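Local coordinates for peptidase, M20/M25/M40 family (Staphylococcus aureus, PDB 4EWT), which probably hydrolyses amide bonds of N-acylated amino acids or related substrates, as a metal-dependent amidohydrolase with two manganese ions in its active site, at residues P27-E33 against F79-P83; M100-G104 against H361-F366; C103-H108 against G162-M166. All coordinates share one frame; numbering follows the deposited sequence.

Contact 1 of 3, residues P27-E33 against F79-P83; sequences PELSFHE and FDALP
Pro27 meets Ala81 carbon to carbon: the CB of Pro27 lies 3.5 Å from the CB of Ala81, a tight apolar contact between two buried residues. One residue on, the backbone of Glu28 provides the first polar link, its O accepting a hydrogen bond from Ala81 N at 2.8 Å. A water links the same two loops, bonded to Glu28 N and Phe79 O, while the Glu28 carboxylate turns to Thr36 and the backbone of Glu35. Leu29 directs its CB away, yet its CD1 methyl folds back to lie 3.5 Å from the carbonyl C of Leu82 and close to the ring of Pro83. From Leu29 to His32 the chain makes a type II beta turn, closed by the bond from His32 N to Leu29 O. The connection from helix 13-25 to helix 34-43 is thereby packed against the loop that leaves strand 72-78 at its C-terminal end, the end of the strand near which the two manganese ions lie. Within the turn, Ser30 holds its OG beside its own backbone N (chi1 -51°) and donates to Asp80 OD2 at 2.7 Å. The anti lone pair of that oxygen is used, and the same OD2 also accepts from the backbone N of Glu139, a manganese ligand, an arrangement consistent with Asp80 positioning this ligand from the second shell. Glu33, just before helix 34-43, bends at chi2 (-81°). Its CG approaches Phe79 CE1 at 3.3 Å, carboxylate and ring planes nearly perpendicular, and its OE1, 3.4 Å from Asp80 CB, accepts a hydrogen bond from Ala137 N.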
ATOM      1  N   PRO A  27     -28.239 -37.171   2.915  1.00 52.10           N
ATOM      2  CA  PRO A  27     -28.028 -35.845   3.499  1.00 49.76           C
ATOM      3  C   PRO A  27     -28.933 -34.795   2.866  1.00 51.55           C
ATOM      4  O   PRO A  27     -29.279 -34.899   1.682  1.00 54.99           O
ATOM      5  CB  PRO A  27     -26.565 -35.552   3.171  1.00 48.98           C
ATOM      6  CG  PRO A  27     -26.340 -36.249   1.872  1.00 52.50           C
ATOM      7  CD  PRO A  27     -27.188 -37.502   1.929  1.00 53.92           C
ATOM      8  N   GLU A  28     -29.325 -33.804   3.657  1.00 49.80           N
ATOM      9  CA  GLU A  28     -30.115 -32.692   3.145  1.00 51.71           C
ATOM     10  C   GLU A  28     -29.548 -31.357   3.580  1.00 49.80           C
ATOM     11  O   GLU A  28     -29.023 -31.223   4.686  1.00 46.54           O
ATOM     12  CB  GLU A  28     -31.561 -32.798   3.600  1.00 52.57           C
ATOM     13  CG  GLU A  28     -32.357 -33.859   2.867  1.00 56.56           C
ATOM     14  CD  GLU A  28     -33.636 -34.202   3.583  1.00 57.65           C
ATOM     15  OE1 GLU A  28     -33.627 -34.225   4.835  1.00 55.78           O
ATOM     16  OE2 GLU A  28     -34.646 -34.444   2.896  1.00 61.52           O
ATOM     17  N   LEU A  29     -29.682 -30.374   2.696  1.00 51.78           N
ATOM     18  CA  LEU A  29     -29.197 -29.014   2.921  1.00 50.91           C
ATOM     19  C   LEU A  29     -29.915 -28.300   4.063  1.00 49.51           C
ATOM     20  O   LEU A  29     -31.050 -28.649   4.409  1.00 49.88           O
ATOM     21  CB  LEU A  29     -29.362 -28.201   1.628  1.00 53.63           C
ATOM     22  CG  LEU A  29     -28.188 -28.016   0.665  1.00 54.58           C
ATOM     23  CD1 LEU A  29     -27.021 -28.947   0.926  1.00 52.10           C
ATOM     24  CD2 LEU A  29     -28.679 -28.147  -0.769  1.00 59.56           C
ATOM     25  N   SER A  30     -29.245 -27.290   4.621  1.00 47.97           N
ATOM     26  CA  SER A  30     -29.820 -26.416   5.644  1.00 47.38           C
ATOM     27  C   SER A  30     -31.114 -25.773   5.144  1.00 50.83           C
ATOM     28  O   SER A  30     -31.165 -25.266   4.026  1.00 53.14           O
ATOM     29  CB  SER A  30     -28.824 -25.324   6.038  1.00 45.70           C
ATOM     30  OG  SER A  30     -27.558 -25.860   6.375  1.00 43.06           O
ATOM     31  N   PHE A  31     -32.150 -25.815   5.979  1.00 51.60           N
ATOM     32  CA  PHE A  31     -33.490 -25.294   5.662  1.00 55.33           C
ATOM     33  C   PHE A  31     -34.276 -26.141   4.645  1.00 58.73           C
ATOM     34  O   PHE A  31     -35.348 -25.733   4.189  1.00 62.16           O
ATOM     35  CB  PHE A  31     -33.447 -23.814   5.243  1.00 56.78           C
ATOM     36  CG  PHE A  31     -32.807 -22.907   6.262  1.00 54.74           C
ATOM     37  CD1 PHE A  31     -33.483 -22.561   7.434  1.00 54.90           C
ATOM     38  CD2 PHE A  31     -31.533 -22.390   6.048  1.00 53.31           C
ATOM     39  CE1 PHE A  31     -32.896 -21.719   8.379  1.00 52.65           C
ATOM     40  CE2 PHE A  31     -30.938 -21.545   6.983  1.00 51.31           C
ATOM     41  CZ  PHE A  31     -31.622 -21.209   8.153  1.00 51.08           C
ATOM     42  N   HIS A  32     -33.746 -27.316   4.301  1.00 58.28           N
ATOM     43  CA  HIS A  32     -34.429 -28.256   3.399  1.00 61.62           C
ATOM     44  C   HIS A  32     -34.314 -29.705   3.892  1.00 60.16           C
ATOM     45  O   HIS A  32     -34.334 -30.650   3.097  1.00 62.18           O
ATOM     46  CB  HIS A  32     -33.887 -28.135   1.972  1.00 64.05           C
ATOM     47  CG  HIS A  32     -33.946 -26.745   1.418  1.00 66.36           C
ATOM     48  ND1 HIS A  32     -35.060 -26.242   0.780  1.00 71.07           N
ATOM     49  CD2 HIS A  32     -33.029 -25.749   1.413  1.00 65.04           C
ATOM     50  CE1 HIS A  32     -34.827 -24.997   0.404  1.00 71.97           C
ATOM     51  NE2 HIS A  32     -33.600 -24.675   0.774  1.00 68.89           N
ATOM     52  N   GLU A  33     -34.207 -29.872   5.207  1.00 57.07           N
ATOM     53  CA  GLU A  33     -33.977 -31.184   5.802  1.00 55.56           C
ATOM     54  C   GLU A  33     -35.355 -31.743   6.212  1.00 57.06           C
ATOM     55  O   GLU A  33     -35.670 -31.902   7.395  1.00 55.17           O
ATOM     56  CB  GLU A  33     -32.952 -31.103   6.954  1.00 51.94           C
ATOM     57  CG  GLU A  33     -33.228 -30.046   8.019  1.00 50.93           C
ATOM     58  CD  GLU A  33     -32.795 -28.645   7.625  1.00 51.30           C
ATOM     59  OE1 GLU A  33     -31.585 -28.333   7.694  1.00 49.81           O
ATOM     60  OE2 GLU A  33     -33.681 -27.841   7.281  1.00 53.91           O
ATOM     61  N   PHE A  79     -28.194 -31.743  12.499  1.00 32.43           N
ATOM     62  CA  PHE A  79     -28.438 -32.744  11.453  1.00 33.71           C
ATOM     63  C   PHE A  79     -28.464 -32.280   9.992  1.00 35.59           C
ATOM     64  O   PHE A  79     -28.760 -33.086   9.099  1.00 37.08           O
ATOM     65  CB  PHE A  79     -29.670 -33.603  11.771  1.00 34.16           C
ATOM     66  CG  PHE A  79     -30.975 -32.849  11.817  1.00 35.04           C
ATOM     67  CD1 PHE A  79     -31.721 -32.640  10.656  1.00 37.02           C
ATOM     68  CD2 PHE A  79     -31.498 -32.411  13.033  1.00 33.50           C
ATOM     69  CE1 PHE A  79     -32.951 -31.981  10.704  1.00 38.04           C
ATOM     70  CE2 PHE A  79     -32.732 -31.754  13.092  1.00 35.09           C
ATOM     71  CZ  PHE A  79     -33.460 -31.537  11.925  1.00 37.47           C
ATOM     72  N   ASP A  80     -28.147 -31.011   9.743  1.00 35.21           N
ATOM     73  CA  ASP A  80     -28.071 -30.506   8.369  1.00 37.62           C
ATOM     74  C   ASP A  80     -26.752 -30.892   7.707  1.00 37.86           C
ATOM     75  O   ASP A  80     -25.729 -31.066   8.383  1.00 36.59           O
ATOM     76  CB  ASP A  80     -28.289 -28.981   8.297  1.00 37.59           C
ATOM     77  CG  ASP A  80     -27.270 -28.190   9.120  1.00 36.14           C
ATOM     78  OD1 ASP A  80     -26.789 -28.681  10.170  1.00 34.12           O
ATOM     79  OD2 ASP A  80     -26.969 -27.043   8.723  1.00 37.20           O
ATOM     80  N   ALA A  81     -26.790 -31.029   6.385  1.00 40.24           N
ATOM     81  CA  ALA A  81     -25.603 -31.339   5.591  1.00 41.60           C
ATOM     82  C   ALA A  81     -25.149 -30.116   4.785  1.00 42.71           C
ATOM     83  O   ALA A  81     -25.690 -29.028   4.969  1.00 42.75           O
ATOM     84  CB  ALA A  81     -25.876 -32.519   4.680  1.00 43.38           C
ATOM     85  N   LEU A  82     -24.178 -30.305   3.889  1.00 44.46           N
ATOM     86  CA  LEU A  82     -23.555 -29.203   3.139  1.00 45.65           C
ATOM     87  C   LEU A  82     -23.634 -29.384   1.613  1.00 49.07           C
ATOM     88  O   LEU A  82     -23.762 -30.516   1.139  1.00 51.06           O
ATOM     89  CB  LEU A  82     -22.090 -29.065   3.557  1.00 44.26           C
ATOM     90  CG  LEU A  82     -21.790 -28.517   4.949  1.00 41.68           C
ATOM     91  CD1 LEU A  82     -20.470 -29.076   5.454  1.00 41.57           C
ATOM     92  CD2 LEU A  82     -21.770 -26.998   4.925  1.00 41.43           C
ATOM     93  N   PRO A  83     -23.557 -28.271   0.842  1.00 50.30           N
ATOM     94  CA  PRO A  83     -23.545 -28.344  -0.629  1.00 53.82           C
ATOM     95  C   PRO A  83     -22.178 -28.775  -1.188  1.00 54.67           C
ATOM     96  O   PRO A  83     -21.456 -27.962  -1.770  1.00 55.26           O
ATOM     97  CB  PRO A  83     -23.875 -26.905  -1.052  1.00 54.65           C
ATOM     98  CG  PRO A  83     -23.335 -26.059   0.060  1.00 51.27           C
ATOM     99  CD  PRO A  83     -23.574 -26.870   1.317  1.00 48.85           C
TER
HETATM  100  O   HOH W   1     -29.456 -34.051   6.600  1.00 18.66           O

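Contact 2 of 3, residues M100-G104 against H361-F366; sequences MHACG and HHHPKF. With MN (manganese (II) ion), chain E; MN (manganese (II) ion), chain F.
His361 brings the CD2 corner of its ring to within 3.5 Å of Cys103 SG, the sulfur lying at the ring edge near its plane; its NE2 is bonded to the backbone O of Val165. Next, His362 N donates to Ala102 O at 2.8 Å. Its side chain, on which His198 of the second subunit packs, leaves the backbone pointing away from residues 100-104, but the ring returns, and NE2 binds one manganese ion in the ring plane at 2.5 Å. Cys103 SG binds the same ion at 2.4 Å and the second at 2.6 Å, making the cysteine sulfur a bridge between the two ions, whose other ligands are Glu139, His105, His164 and two waters, one of them shared by both ions. The CE methyl of the extended Met100 chain packs 3.6 Å from Pro364 O. Phe366, closing a type I turn from His363, has CG anti to its backbone N (chi1 173°), which carries the ring beneath Ala102 O: that oxygen sits 3.2 Å above the plane, over the centre. The contact thus joins two metal-bearing loops, one running from strand 72-78 to helix 105-120, the other from strand 344-350 to helix 372-386.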
ATOM      1  N   MET A 100     -23.589 -33.512   0.910  1.00 50.55           N
ATOM      2  CA  MET A 100     -22.791 -34.445   1.712  1.00 48.96           C
ATOM      3  C   MET A 100     -22.750 -34.041   3.192  1.00 45.32           C
ATOM      4  O   MET A 100     -22.613 -32.850   3.510  1.00 43.59           O
ATOM      5  CB  MET A 100     -21.354 -34.472   1.178  1.00 50.10           C
ATOM      6  CG  MET A 100     -20.366 -35.261   2.030  1.00 49.03           C
ATOM      7  SD  MET A 100     -18.646 -35.008   1.541  1.00 50.12           S
ATOM      8  CE  MET A 100     -17.854 -36.141   2.683  1.00 49.01           C
ATOM      9  N   HIS A 101     -22.841 -35.027   4.088  1.00 44.19           N
ATOM     10  CA  HIS A 101     -22.568 -34.794   5.512  1.00 41.60           C
ATOM     11  C   HIS A 101     -21.062 -34.678   5.761  1.00 41.25           C
ATOM     12  O   HIS A 101     -20.429 -35.623   6.254  1.00 41.53           O
ATOM     13  CB  HIS A 101     -23.178 -35.883   6.397  1.00 40.93           C
ATOM     14  CG  HIS A 101     -24.592 -35.610   6.804  1.00 40.72           C
ATOM     15  ND1 HIS A 101     -24.940 -34.561   7.632  1.00 38.46           N
ATOM     16  CD2 HIS A 101     -25.744 -36.256   6.506  1.00 41.42           C
ATOM     17  CE1 HIS A 101     -26.247 -34.570   7.821  1.00 38.90           C
ATOM     18  NE2 HIS A 101     -26.759 -35.586   7.146  1.00 41.33           N
ATOM     19  N   ALA A 102     -20.510 -33.511   5.417  1.00 40.64           N
ATOM     20  CA  ALA A 102     -19.077 -33.259   5.477  1.00 40.77           C
ATOM     21  C   ALA A 102     -18.593 -32.667   6.808  1.00 38.59           C
ATOM     22  O   ALA A 102     -17.446 -32.213   6.895  1.00 38.68           O
ATOM     23  CB  ALA A 102     -18.651 -32.353   4.298  1.00 42.12           C
ATOM     24  N   CYS A 103     -19.454 -32.676   7.830  1.00 36.57           N
ATOM     25  CA  CYS A 103     -19.115 -32.124   9.159  1.00 34.96           C
ATOM     26  C   CYS A 103     -19.477 -33.071  10.314  1.00 33.89           C
ATOM     27  O   CYS A 103     -19.379 -32.698  11.487  1.00 33.00           O
ATOM     28  CB  CYS A 103     -19.781 -30.757   9.367  1.00 33.59           C
ATOM     29  SG  CYS A 103     -18.877 -29.615  10.455  1.00 33.96           S
ATOM     30  N   GLY A 104     -19.905 -34.288   9.978  1.00 34.60           N
ATOM     31  CA  GLY A 104     -20.165 -35.329  10.969  1.00 33.72           C
ATOM     32  C   GLY A 104     -21.492 -35.175  11.686  1.00 32.38           C
ATOM     33  O   GLY A 104     -21.703 -35.783  12.735  1.00 31.64           O
ATOM     34  N   HIS A 361     -12.832 -30.840   7.973  1.00 49.17           N
ATOM     35  CA  HIS A 361     -14.274 -30.666   7.759  1.00 48.16           C
ATOM     36  C   HIS A 361     -14.604 -29.849   6.511  1.00 49.16           C
ATOM     37  O   HIS A 361     -13.836 -28.960   6.116  1.00 49.39           O
ATOM     38  CB  HIS A 361     -14.915 -30.019   8.989  1.00 45.21           C
ATOM     39  CG  HIS A 361     -14.930 -30.906  10.194  1.00 45.71           C
ATOM     40  ND1 HIS A 361     -13.776 -31.354  10.803  1.00 48.07           N
ATOM     41  CD2 HIS A 361     -15.958 -31.425  10.905  1.00 45.70           C
ATOM     42  CE1 HIS A 361     -14.093 -32.118  11.833  1.00 47.16           C
ATOM     43  NE2 HIS A 361     -15.410 -32.179  11.916  1.00 46.16           N
ATOM     44  N   HIS A 362     -15.752 -30.162   5.909  1.00 49.68           N
ATOM     45  CA  HIS A 362     -16.226 -29.532   4.661  1.00 51.57           C
ATOM     46  C   HIS A 362     -15.485 -29.969   3.382  1.00 55.11           C
ATOM     47  O   HIS A 362     -15.894 -29.611   2.282  1.00 57.70           O
ATOM     48  CB  HIS A 362     -16.158 -28.000   4.742  1.00 49.90           C
ATOM     49  CG  HIS A 362     -17.148 -27.399   5.688  1.00 47.21           C
ATOM     50  ND1 HIS A 362     -17.940 -26.325   5.351  1.00 47.33           N
ATOM     51  CD2 HIS A 362     -17.480 -27.724   6.962  1.00 45.02           C
ATOM     52  CE1 HIS A 362     -18.707 -26.004   6.378  1.00 44.95           C
ATOM     53  NE2 HIS A 362     -18.450 -26.840   7.366  1.00 43.54           N
ATOM     54  N   HIS A 363     -14.410 -30.737   3.529  1.00 55.98           N
ATOM     55  CA  HIS A 363     -13.671 -31.297   2.385  1.00 59.77           C
ATOM     56  C   HIS A 363     -14.434 -32.491   1.775  1.00 62.04           C
ATOM     57  O   HIS A 363     -15.030 -33.275   2.514  1.00 60.66           O
ATOM     58  CB  HIS A 363     -12.274 -31.721   2.858  1.00 60.33           C
ATOM     59  CG  HIS A 363     -11.326 -32.083   1.756  1.00 65.35           C
ATOM     60  ND1 HIS A 363     -10.343 -31.226   1.306  1.00 66.91           N
ATOM     61  CD2 HIS A 363     -11.194 -33.219   1.034  1.00 69.25           C
ATOM     62  CE1 HIS A 363      -9.655 -31.816   0.344  1.00 71.58           C
ATOM     63  NE2 HIS A 363     -10.150 -33.026   0.161  1.00 73.27           N
ATOM     64  N   PRO A 364     -14.434 -32.627   0.427  1.00 65.77           N
ATOM     65  CA  PRO A 364     -15.097 -33.757  -0.248  1.00 68.72           C
ATOM     66  C   PRO A 364     -14.655 -35.149   0.215  1.00 69.51           C
ATOM     67  O   PRO A 364     -15.398 -36.120   0.031  1.00 70.94           O
ATOM     68  CB  PRO A 364     -14.709 -33.563  -1.720  1.00 73.47           C
ATOM     69  CG  PRO A 364     -14.521 -32.103  -1.862  1.00 71.99           C
ATOM     70  CD  PRO A 364     -13.958 -31.624  -0.547  1.00 67.65           C
ATOM     71  N   LYS A 365     -13.463 -35.246   0.802  1.00 68.90           N
ATOM     72  CA  LYS A 365     -12.924 -36.529   1.257  1.00 70.54           C
ATOM     73  C   LYS A 365     -13.036 -36.734   2.776  1.00 66.56           C
ATOM     74  O   LYS A 365     -12.553 -37.742   3.306  1.00 67.79           O
ATOM     75  CB  LYS A 365     -11.476 -36.734   0.770  1.00 74.34           C
ATOM     76  CG  LYS A 365     -10.396 -36.172   1.693  1.00 72.18           C
ATOM     77  CD  LYS A 365      -9.157 -37.057   1.718  1.00 75.98           C
ATOM     78  CE  LYS A 365      -8.181 -36.689   0.624  1.00 79.10           C
ATOM     79  NZ  LYS A 365      -6.964 -37.528   0.722  1.00 83.17           N
ATOM     80  N   PHE A 366     -13.690 -35.786   3.454  1.00 62.16           N
ATOM     81  CA  PHE A 366     -13.933 -35.835   4.901  1.00 58.22           C
ATOM     82  C   PHE A 366     -14.366 -37.222   5.371  1.00 58.86           C
ATOM     83  O   PHE A 366     -15.296 -37.809   4.809  1.00 60.27           O
ATOM     84  CB  PHE A 366     -14.997 -34.791   5.276  1.00 54.66           C
ATOM     85  CG  PHE A 366     -15.453 -34.853   6.711  1.00 51.54           C
ATOM     86  CD1 PHE A 366     -14.752 -34.182   7.706  1.00 49.08           C
ATOM     87  CD2 PHE A 366     -16.601 -35.562   7.061  1.00 50.83           C
ATOM     88  CE1 PHE A 366     -15.176 -34.227   9.033  1.00 46.53           C
ATOM     89  CE2 PHE A 366     -17.031 -35.612   8.386  1.00 48.38           C
ATOM     90  CZ  PHE A 366     -16.314 -34.940   9.371  1.00 46.04           C
TER
HETATM   91 MN    MN E 401     -19.563 -27.470   9.520  1.00 55.48          MN
HETATM   92 MN    MN F 402     -20.604 -29.059  12.313  1.00 35.56          MN
HETATM   93  O   HOH W   2     -20.659 -26.704  11.551  1.00 31.85           O
HETATM   94  O   HOH W   3     -21.903 -28.359  14.023  1.00 36.08           O

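Contact 3 of 3, residues C103-H108 against G162-M166; sequences CGHDAH and GVHVM. With MN (manganese (II) ion), chain F; MN (manganese (II) ion), chain E.
His108 points the CE1 edge of its ring at the face of His164, CE1 standing 3.3 Å above the centre of that ring with the two planes at 75°, an edge-to-face pair. The neighbouring NE2 accepts the backbone N-H of Val165 at 2.9 Å, 16° out of the ring plane, while ND1 is bonded to Asp78 OD1; both ring nitrogens are therefore engaged, which fixes the rotation of the ring. Gly104 O and Val163 O cover its opposite faces. The His164 ring is held in turn by ND1, which donates to Val165 O at 2.8 Å, and NE2 on the same ring binds a manganese ion at 2.3 Å. His105 NE2 reaches the same ion at 2.3 Å, and Cys103 and two waters complete its ligands. Cys103 also brings its backbone O close to His164 CE1, 3.1 Å away. Val165 CG2 packs 3.9 Å from Gly104 CA. The start of helix 105-120 is thus seated against the end of strand 159-166, which lies between strands 72-78 and 344-350 in the mixed sheet, while helix 372-386 packs on Ala107, Val163 and Val165.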
ATOM      1  N   CYS A 103     -19.454 -32.676   7.830  1.00 36.57           N
ATOM      2  CA  CYS A 103     -19.115 -32.124   9.159  1.00 34.96           C
ATOM      3  C   CYS A 103     -19.477 -33.071  10.314  1.00 33.89           C
ATOM      4  O   CYS A 103     -19.379 -32.698  11.487  1.00 33.00           O
ATOM      5  CB  CYS A 103     -19.781 -30.757   9.367  1.00 33.59           C
ATOM      6  SG  CYS A 103     -18.877 -29.615  10.455  1.00 33.96           S
ATOM      7  N   GLY A 104     -19.905 -34.288   9.978  1.00 34.60           N
ATOM      8  CA  GLY A 104     -20.165 -35.329  10.969  1.00 33.72           C
ATOM      9  C   GLY A 104     -21.492 -35.175  11.686  1.00 32.38           C
ATOM     10  O   GLY A 104     -21.703 -35.783  12.735  1.00 31.64           O
ATOM     11  N   HIS A 105     -22.388 -34.369  11.118  1.00 31.95           N
ATOM     12  CA  HIS A 105     -23.719 -34.146  11.695  1.00 31.25           C
ATOM     13  C   HIS A 105     -24.568 -35.424  11.672  1.00 31.71           C
ATOM     14  O   HIS A 105     -25.415 -35.627  12.535  1.00 31.16           O
ATOM     15  CB  HIS A 105     -24.447 -33.013  10.965  1.00 31.37           C
ATOM     16  CG  HIS A 105     -23.846 -31.657  11.178  1.00 31.47           C
ATOM     17  ND1 HIS A 105     -24.470 -30.499  10.766  1.00 31.92           N
ATOM     18  CD2 HIS A 105     -22.684 -31.271  11.758  1.00 30.08           C
ATOM     19  CE1 HIS A 105     -23.722 -29.460  11.080  1.00 31.02           C
ATOM     20  NE2 HIS A 105     -22.632 -29.900  11.679  1.00 31.27           N
ATOM     21  N   ASP A 106     -24.336 -36.278  10.676  1.00 33.20           N
ATOM     22  CA  ASP A 106     -24.939 -37.610  10.649  1.00 33.91           C
ATOM     23  C   ASP A 106     -24.484 -38.430  11.864  1.00 32.89           C
ATOM     24  O   ASP A 106     -25.299 -39.115  12.497  1.00 31.90           O
ATOM     25  CB  ASP A 106     -24.597 -38.341   9.346  1.00 36.45           C
ATOM     26  CG  ASP A 106     -23.095 -38.420   9.089  1.00 37.12           C
ATOM     27  OD1 ASP A 106     -22.344 -37.500   9.498  1.00 36.12           O
ATOM     28  OD2 ASP A 106     -22.667 -39.415   8.478  1.00 37.64           O
ATOM     29  N   ALA A 107     -23.194 -38.336  12.193  1.00 31.90           N
ATOM     30  CA  ALA A 107     -22.651 -39.022  13.362  1.00 31.32           C
ATOM     31  C   ALA A 107     -23.163 -38.414  14.666  1.00 29.60           C
ATOM     32  O   ALA A 107     -23.466 -39.142  15.602  1.00 30.16           O
ATOM     33  CB  ALA A 107     -21.137 -39.027  13.335  1.00 32.08           C
ATOM     34  N   HIS A 108     -23.286 -37.090  14.728  1.00 28.25           N
ATOM     35  CA  HIS A 108     -23.890 -36.463  15.897  1.00 26.84           C
ATOM     36  C   HIS A 108     -25.325 -36.962  16.141  1.00 26.82           C
ATOM     37  O   HIS A 108     -25.696 -37.281  17.269  1.00 25.53           O
ATOM     38  CB  HIS A 108     -23.866 -34.944  15.796  1.00 26.01           C
ATOM     39  CG  HIS A 108     -22.492 -34.370  15.626  1.00 25.98           C
ATOM     40  ND1 HIS A 108     -22.271 -33.145  15.040  1.00 24.99           N
ATOM     41  CD2 HIS A 108     -21.271 -34.860  15.949  1.00 25.62           C
ATOM     42  CE1 HIS A 108     -20.973 -32.897  15.017  1.00 24.92           C
ATOM     43  NE2 HIS A 108     -20.344 -33.925  15.554  1.00 25.72           N
ATOM     44  N   GLY A 162     -23.017 -29.890  24.266  1.00 24.98           N
ATOM     45  CA  GLY A 162     -22.951 -30.332  22.888  1.00 23.83           C
ATOM     46  C   GLY A 162     -21.610 -30.961  22.610  1.00 24.50           C
ATOM     47  O   GLY A 162     -20.621 -30.676  23.279  1.00 25.01           O
ATOM     48  N   VAL A 163     -21.584 -31.816  21.604  1.00 24.57           N
ATOM     49  CA  VAL A 163     -20.376 -32.511  21.223  1.00 26.05           C
ATOM     50  C   VAL A 163     -20.229 -32.365  19.726  1.00 26.06           C
ATOM     51  O   VAL A 163     -21.222 -32.398  18.998  1.00 25.64           O
ATOM     52  CB  VAL A 163     -20.430 -34.016  21.612  1.00 27.00           C
ATOM     53  CG1 VAL A 163     -19.408 -34.830  20.824  1.00 28.81           C
ATOM     54  CG2 VAL A 163     -20.189 -34.186  23.094  1.00 27.61           C
ATOM     55  N   HIS A 164     -18.993 -32.164  19.281  1.00 26.68           N
ATOM     56  CA  HIS A 164     -18.667 -32.227  17.873  1.00 27.13           C
ATOM     57  C   HIS A 164     -17.538 -33.227  17.683  1.00 29.11           C
ATOM     58  O   HIS A 164     -16.524 -33.175  18.395  1.00 30.04           O
ATOM     59  CB  HIS A 164     -18.238 -30.844  17.363  1.00 26.85           C
ATOM     60  CG  HIS A 164     -18.558 -30.606  15.922  1.00 26.17           C
ATOM     61  ND1 HIS A 164     -17.900 -31.252  14.901  1.00 27.44           N
ATOM     62  CD2 HIS A 164     -19.472 -29.801  15.333  1.00 25.41           C
ATOM     63  CE1 HIS A 164     -18.385 -30.844  13.743  1.00 29.87           C
ATOM     64  NE2 HIS A 164     -19.335 -29.956  13.975  1.00 27.83           N
ATOM     65  N   VAL A 165     -17.729 -34.156  16.749  1.00 30.56           N
ATOM     66  CA  VAL A 165     -16.642 -35.016  16.276  1.00 33.56           C
ATOM     67  C   VAL A 165     -15.604 -34.179  15.525  1.00 35.09           C
ATOM     68  O   VAL A 165     -15.958 -33.287  14.740  1.00 34.16           O
ATOM     69  CB  VAL A 165     -17.145 -36.147  15.348  1.00 34.47           C
ATOM     70  CG1 VAL A 165     -17.987 -37.159  16.136  1.00 33.48           C
ATOM     71  CG2 VAL A 165     -17.930 -35.582  14.143  1.00 34.36           C
ATOM     72  N   MET A 166     -14.330 -34.461  15.784  1.00 37.64           N
ATOM     73  CA  MET A 166     -13.239 -33.748  15.145  1.00 39.42           C
ATOM     74  C   MET A 166     -12.358 -34.689  14.338  1.00 42.34           C
ATOM     75  O   MET A 166     -11.565 -35.453  14.902  1.00 44.12           O
ATOM     76  CB  MET A 166     -12.412 -33.002  16.188  1.00 40.33           C
ATOM     77  CG  MET A 166     -13.205 -31.989  17.001  1.00 39.65           C
ATOM     78  SD  MET A 166     -13.950 -30.685  16.007  1.00 39.73           S
ATOM     79  CE  MET A 166     -12.640 -29.471  16.013  1.00 39.44           C
TER
HETATM   80 MN    MN F 402     -20.604 -29.059  12.313  1.00 35.56          MN
HETATM   81 MN    MN E 401     -19.563 -27.470   9.520  1.00 55.48          MN
HETATM   82  O   HOH W   2     -20.659 -26.704  11.551  1.00 31.85           O
HETATM   83  O   HOH W   3     -21.903 -28.359  14.023  1.00 36.08           O

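In the fold
From the N terminus, contact 1 closes first, bringing the connection between helices 13-25 and 34-43 onto the loop that follows strand 72-78. Further along that loop, contacts 2 and 3 set out from a common stretch, sharing Cys103 and Gly104. Contact 3 closes on the C-terminal part of strand 159-166; contact 2, starting from the same stretch, closes much later, at the loop before helix 372-386. Leu82 and Met100 tie contact 1 to contact 2, and His361 with Val165 joins contacts 2 and 3. Together they gather loops and a helix start around the two manganese ions, with strand 159-166 contributed by the mixed eight-stranded sheet itself.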